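Local coordinates for protein adenylate cyclase (Hippeastrum hybrid cultivar, PDB 6YP4) that hydrolyses triphosphate as its dominant activity, although named a putative adenylyl cyclase, and binds a non-hydrolysable GTP analogue together with magnesium, at residues 135-140 against 147-152. Numbering follows the deposited sequence. Where two conformers were deposited one is given.
Sequences NVRAVY and ILELDE. With GCP (phosphomethylphosphonic acid guanylate ester), chain B; GCP (phosphomethylphosphonic acid guanylate ester), chain C.
Arg137 lies alongside Asp151, both side chains pointing the same way, and grips its carboxylate side-on: NE reaches OD1 of Asp151 at 2.7 Å, on the syn lone pair, while NH2 of Arg137 meets OD2 of Asp151 at 3.0 Å. The two flat groups are nearly coplanar, a bidentate salt bridge that fixes the turn of the guanidinium. The bend at chi3 (-60°) turns NE toward OD1 of Asp151; the NH1 and NH2 ends face the nucleotide analogue of chain B, where NH1 of Arg137 donates to the phosphate oxygen O2B at 3.0 Å and NH2 adds a second bond to it. In the conformer given for Glu149, OE2 stands over one guanidinium face, 3.3 Å from NH1 of Arg137, a pairing of charges with no N-H aimed at it. An alanine in place of Arg137 would probably leave Asp151, and Glu149 in this conformer, without their shared countercharge and O2B with two fewer donors. Charged side chains pointing into a tunnel of antiparallel strands are the hallmark of the CYTH (triphosphate tunnel) fold; here hairpin strands 127-141 and 147-155 supply Arg137, Glu149 and Asp151. In the second shell, ND2 of Asn135 bonds OD1 of Asp151 at 3.1 Å from above the carboxylate plane, and Thr153 holds OD1 of Asn135. Lys195 forms a further salt bridge with OD2 of Asp151. Beneath lies the ladder of paired backbone bonds at Val136-Glu152, Ala138-Leu150 and Tyr140-Leu148. On the reverse face of the hairpin, CE1 at the Tyr140 ring edge packs on CB of Leu150 at 4.0 Å, and helix 12-22 lies against both residues.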
loop_
_atom_site.group_PDB
_atom_site.type_symbol
_atom_site.label_atom_id
_atom_site.label_comp_id
_atom_site.label_asym_id
_atom_site.label_seq_id
_atom_site.Cartn_x
_atom_site.Cartn_y
_atom_site.Cartn_z
ATOM N N ASN A 135 -9.052 14.544 -3.112
ATOM C CA ASN A 135 -9.258 13.337 -3.908
ATOM C C ASN A 135 -9.750 12.211 -3.008
ATOM O O ASN A 135 -9.213 12.012 -1.913
ATOM C CB ASN A 135 -7.963 12.929 -4.632
ATOM C CG ASN A 135 -8.122 11.675 -5.499
ATOM O OD1 ASN A 135 -8.719 11.718 -6.583
ATOM N ND2 ASN A 135 -7.537 10.555 -5.047
ATOM N N VAL A 136 -10.794 11.521 -3.457
ATOM C CA VAL A 136 -11.299 10.314 -2.811
ATOM C C VAL A 136 -10.760 9.115 -3.575
ATOM O O VAL A 136 -10.992 8.986 -4.779
ATOM C CB VAL A 136 -12.832 10.290 -2.768
ATOM C CG1 VAL A 136 -13.317 8.993 -2.080
ATOM C CG2 VAL A 136 -13.352 11.495 -2.020
ATOM N N ARG A 137 -10.046 8.228 -2.881
ATOM C CA ARG A 137 -9.395 7.093 -3.520
ATOM C C ARG A 137 -9.916 5.806 -2.904
ATOM O O ARG A 137 -9.780 5.598 -1.694
ATOM C CB ARG A 137 -7.868 7.170 -3.384
ATOM C CG ARG A 137 -7.141 5.859 -3.723
ATOM C CD ARG A 137 -5.663 6.118 -3.954
ATOM N NE ARG A 137 -5.422 7.049 -5.065
ATOM C CZ ARG A 137 -4.236 7.595 -5.338
ATOM N NH1 ARG A 137 -3.180 7.319 -4.583
ATOM N NH2 ARG A 137 -4.094 8.425 -6.360
ATOM N N ALA A 138 -10.492 4.951 -3.748
ATOM C CA ALA A 138 -10.953 3.620 -3.389
ATOM C C ALA A 138 -9.954 2.613 -3.943
ATOM O O ALA A 138 -9.604 2.680 -5.126
ATOM C CB ALA A 138 -12.363 3.372 -3.952
ATOM N N VAL A 139 -9.470 1.711 -3.085
ATOM C CA VAL A 139 -8.382 0.793 -3.422
ATOM C C VAL A 139 -8.934 -0.621 -3.495
ATOM O O VAL A 139 -9.725 -1.031 -2.639
ATOM C CB VAL A 139 -7.232 0.852 -2.395
ATOM C CG1 VAL A 139 -6.025 0.020 -2.861
ATOM C CG2 VAL A 139 -6.836 2.284 -2.118
ATOM N N TYR A 140 -8.471 -1.379 -4.496
ATOM C CA TYR A 140 -8.937 -2.731 -4.776
ATOM C C TYR A 140 -7.739 -3.637 -5.013
ATOM O O TYR A 140 -6.789 -3.249 -5.700
ATOM C CB TYR A 140 -9.864 -2.752 -6.023
ATOM C CG TYR A 140 -11.026 -1.795 -5.900
ATOM C CD1 TYR A 140 -10.909 -0.461 -6.283
ATOM C CD2 TYR A 140 -12.228 -2.217 -5.343
ATOM C CE1 TYR A 140 -11.969 0.414 -6.135
ATOM C CE2 TYR A 140 -13.283 -1.357 -5.178
ATOM C CZ TYR A 140 -13.157 -0.048 -5.595
ATOM O OH TYR A 140 -14.214 0.797 -5.412
ATOM N N ILE A 147 -3.180 -4.084 -7.687
ATOM C CA ILE A 147 -3.854 -3.073 -6.881
ATOM C C ILE A 147 -4.409 -2.022 -7.832
ATOM O O ILE A 147 -3.643 -1.380 -8.561
ATOM C CB ILE A 147 -2.897 -2.434 -5.860
ATOM C CG1 ILE A 147 -2.371 -3.483 -4.857
ATOM C CG2 ILE A 147 -3.541 -1.235 -5.195
ATOM C CD1 ILE A 147 -3.437 -3.983 -3.924
ATOM N N LEU A 148 -5.727 -1.850 -7.824
ATOM C CA LEU A 148 -6.399 -0.811 -8.607
ATOM C C LEU A 148 -6.806 0.343 -7.706
ATOM O O LEU A 148 -7.312 0.128 -6.599
ATOM C CB LEU A 148 -7.642 -1.366 -9.299
ATOM C CG LEU A 148 -7.517 -2.613 -10.181
ATOM C CD1 LEU A 148 -8.895 -3.046 -10.638
ATOM C CD2 LEU A 148 -6.586 -2.405 -11.373
ATOM N N GLU A 149 -6.591 1.573 -8.186
ATOM C CA GLU A 149 -6.948 2.783 -7.453
ATOM C C GLU A 149 -7.924 3.581 -8.299
ATOM O O GLU A 149 -7.568 4.021 -9.399
ATOM C CB GLU A 149 -5.718 3.632 -7.134
ATOM C CG GLU A 149 -4.850 3.085 -6.015
ATOM C CD GLU A 149 -3.387 3.375 -6.250
ATOM O OE1 GLU A 149 -2.813 2.754 -7.162
ATOM O OE2 GLU A 149 -2.818 4.234 -5.545
ATOM N N LEU A 150 -9.148 3.744 -7.799
ATOM C CA LEU A 150 -10.216 4.460 -8.487
ATOM C C LEU A 150 -10.385 5.805 -7.792
ATOM O O LEU A 150 -10.727 5.856 -6.604
ATOM C CB LEU A 150 -11.506 3.641 -8.441
ATOM C CG LEU A 150 -12.746 4.151 -9.169
ATOM C CD1 LEU A 150 -12.530 4.113 -10.684
ATOM C CD2 LEU A 150 -13.978 3.344 -8.784
ATOM N N ASP A 151 -10.140 6.890 -8.520
ATOM C CA ASP A 151 -10.028 8.214 -7.933
ATOM C C ASP A 151 -11.206 9.092 -8.337
ATOM O O ASP A 151 -11.678 9.038 -9.474
ATOM C CB ASP A 151 -8.725 8.902 -8.365
ATOM C CG ASP A 151 -7.491 8.335 -7.678
ATOM O OD1 ASP A 151 -7.580 7.856 -6.506
ATOM O OD2 ASP A 151 -6.413 8.415 -8.309
ATOM N N GLU A 152 -11.664 9.907 -7.401
ATOM C CA GLU A 152 -12.633 10.960 -7.660
ATOM C C GLU A 152 -11.964 12.251 -7.216
ATOM O O GLU A 152 -11.826 12.501 -6.013
ATOM C CB GLU A 152 -13.947 10.706 -6.922
ATOM C CG GLU A 152 -15.019 11.773 -7.149
ATOM C CD GLU A 152 -16.333 11.435 -6.469
ATOM O OE1 GLU A 152 -16.452 10.317 -5.920
ATOM O OE2 GLU A 152 -17.243 12.291 -6.481
HETATM P PG GCP B . -1.467 9.795 -9.357
HETATM O O1G GCP B . -2.051 9.374 -10.673
HETATM O O2G GCP B . -2.539 10.375 -8.462
HETATM O O3G GCP B . -0.377 10.812 -9.590
HETATM C C3B GCP B . -0.764 8.312 -8.554
HETATM P PB GCP B . 0.035 8.831 -6.963
HETATM O O1B GCP B . 0.764 10.137 -7.089
HETATM O O2B GCP B . -0.972 8.855 -5.840
HETATM O O3A GCP B . 1.142 7.658 -6.645
HETATM P PA GCP B . 1.830 7.584 -5.154
HETATM O O1A GCP B . 3.308 7.309 -5.371
HETATM O O2A GCP B . 1.647 8.935 -4.496
HETATM O "O5'" GCP B . 1.072 6.395 -4.226
HETATM C "C5'" GCP B . 0.187 5.487 -4.870
HETATM C "C4'" GCP B . 0.964 4.535 -5.876
HETATM O "O4'" GCP B . 2.279 3.933 -5.294
HETATM C "C3'" GCP B . 0.227 3.527 -6.146
HETATM O "O3'" GCP B . 0.293 3.232 -7.564
HETATM C "C2'" GCP B . 0.746 2.254 -5.186
HETATM O "O2'" GCP B . 0.731 0.962 -5.902
HETATM C "C1'" GCP B . 1.900 2.530 -4.713
HETATM N N9 GCP B . 1.835 2.575 -3.198
HETATM C C8 GCP B . 1.670 3.740 -2.559
HETATM N N7 GCP B . 1.646 3.510 -1.233
HETATM C C5 GCP B . 1.795 2.188 -1.050
HETATM C C6 GCP B . 1.844 1.406 0.102
HETATM O O6 GCP B . 1.744 1.913 1.169
HETATM N N1 GCP B . 2.005 0.086 0.005
HETATM C C2 GCP B . 2.120 -0.495 -1.220
HETATM N N2 GCP B . 2.291 -1.946 -1.202
HETATM N N3 GCP B . 2.071 0.268 -2.346
HETATM C C4 GCP B . 1.909 1.610 -2.258
HETATM P PG GCP C . 2.968 -12.087 5.544
HETATM O O1G GCP C . 4.247 -12.728 5.095
HETATM O O2G GCP C . 3.175 -11.346 6.847
HETATM O O3G GCP C . 1.904 -13.144 5.711
HETATM C C3B GCP C . 2.454 -10.894 4.260
HETATM P PB GCP C . 0.831 -10.153 4.764
HETATM O O1B GCP C . -0.092 -11.164 5.381
HETATM O O2B GCP C . 1.041 -8.961 5.664
HETATM O O3A GCP C . 0.150 -9.633 3.361
HETATM P PA GCP C . -1.148 -8.626 3.420
HETATM O O1A GCP C . -2.125 -9.116 2.366
HETATM O O2A GCP C . -1.765 -8.754 4.797
HETATM O "O5'" GCP C . -0.655 -7.031 3.167
HETATM C "C5'" GCP C . 0.666 -6.791 2.701
HETATM C "C4'" GCP C . 0.868 -7.333 1.222
HETATM O "O4'" GCP C . -0.293 -6.967 0.248
HETATM C "C3'" GCP C . 1.909 -6.790 0.719
HETATM O "O3'" GCP C . 2.685 -7.780 -0.001
HETATM C "C2'" GCP C . 1.395 -5.525 -0.254
HETATM O "O2'" GCP C . 2.181 -5.412 -1.499
HETATM C "C1'" GCP C . 0.145 -5.654 -0.483
HETATM N N9 GCP C . -0.604 -4.456 0.070
HETATM C C8 GCP C . -1.168 -4.507 1.282
HETATM N N7 GCP C . -1.765 -3.328 1.535
HETATM C C5 GCP C . -1.567 -2.538 0.469
HETATM C C6 GCP C . -1.959 -1.231 0.190
HETATM O O6 GCP C . -2.592 -0.618 0.985
HETATM N N1 GCP C . -1.625 -0.667 -0.971
HETATM C C2 GCP C . -0.899 -1.370 -1.882
HETATM N N2 GCP C . -0.592 -0.650 -3.116
HETATM N N3 GCP C . -0.514 -2.647 -1.611
HETATM C C4 GCP C . -0.849 -3.229 -0.435
#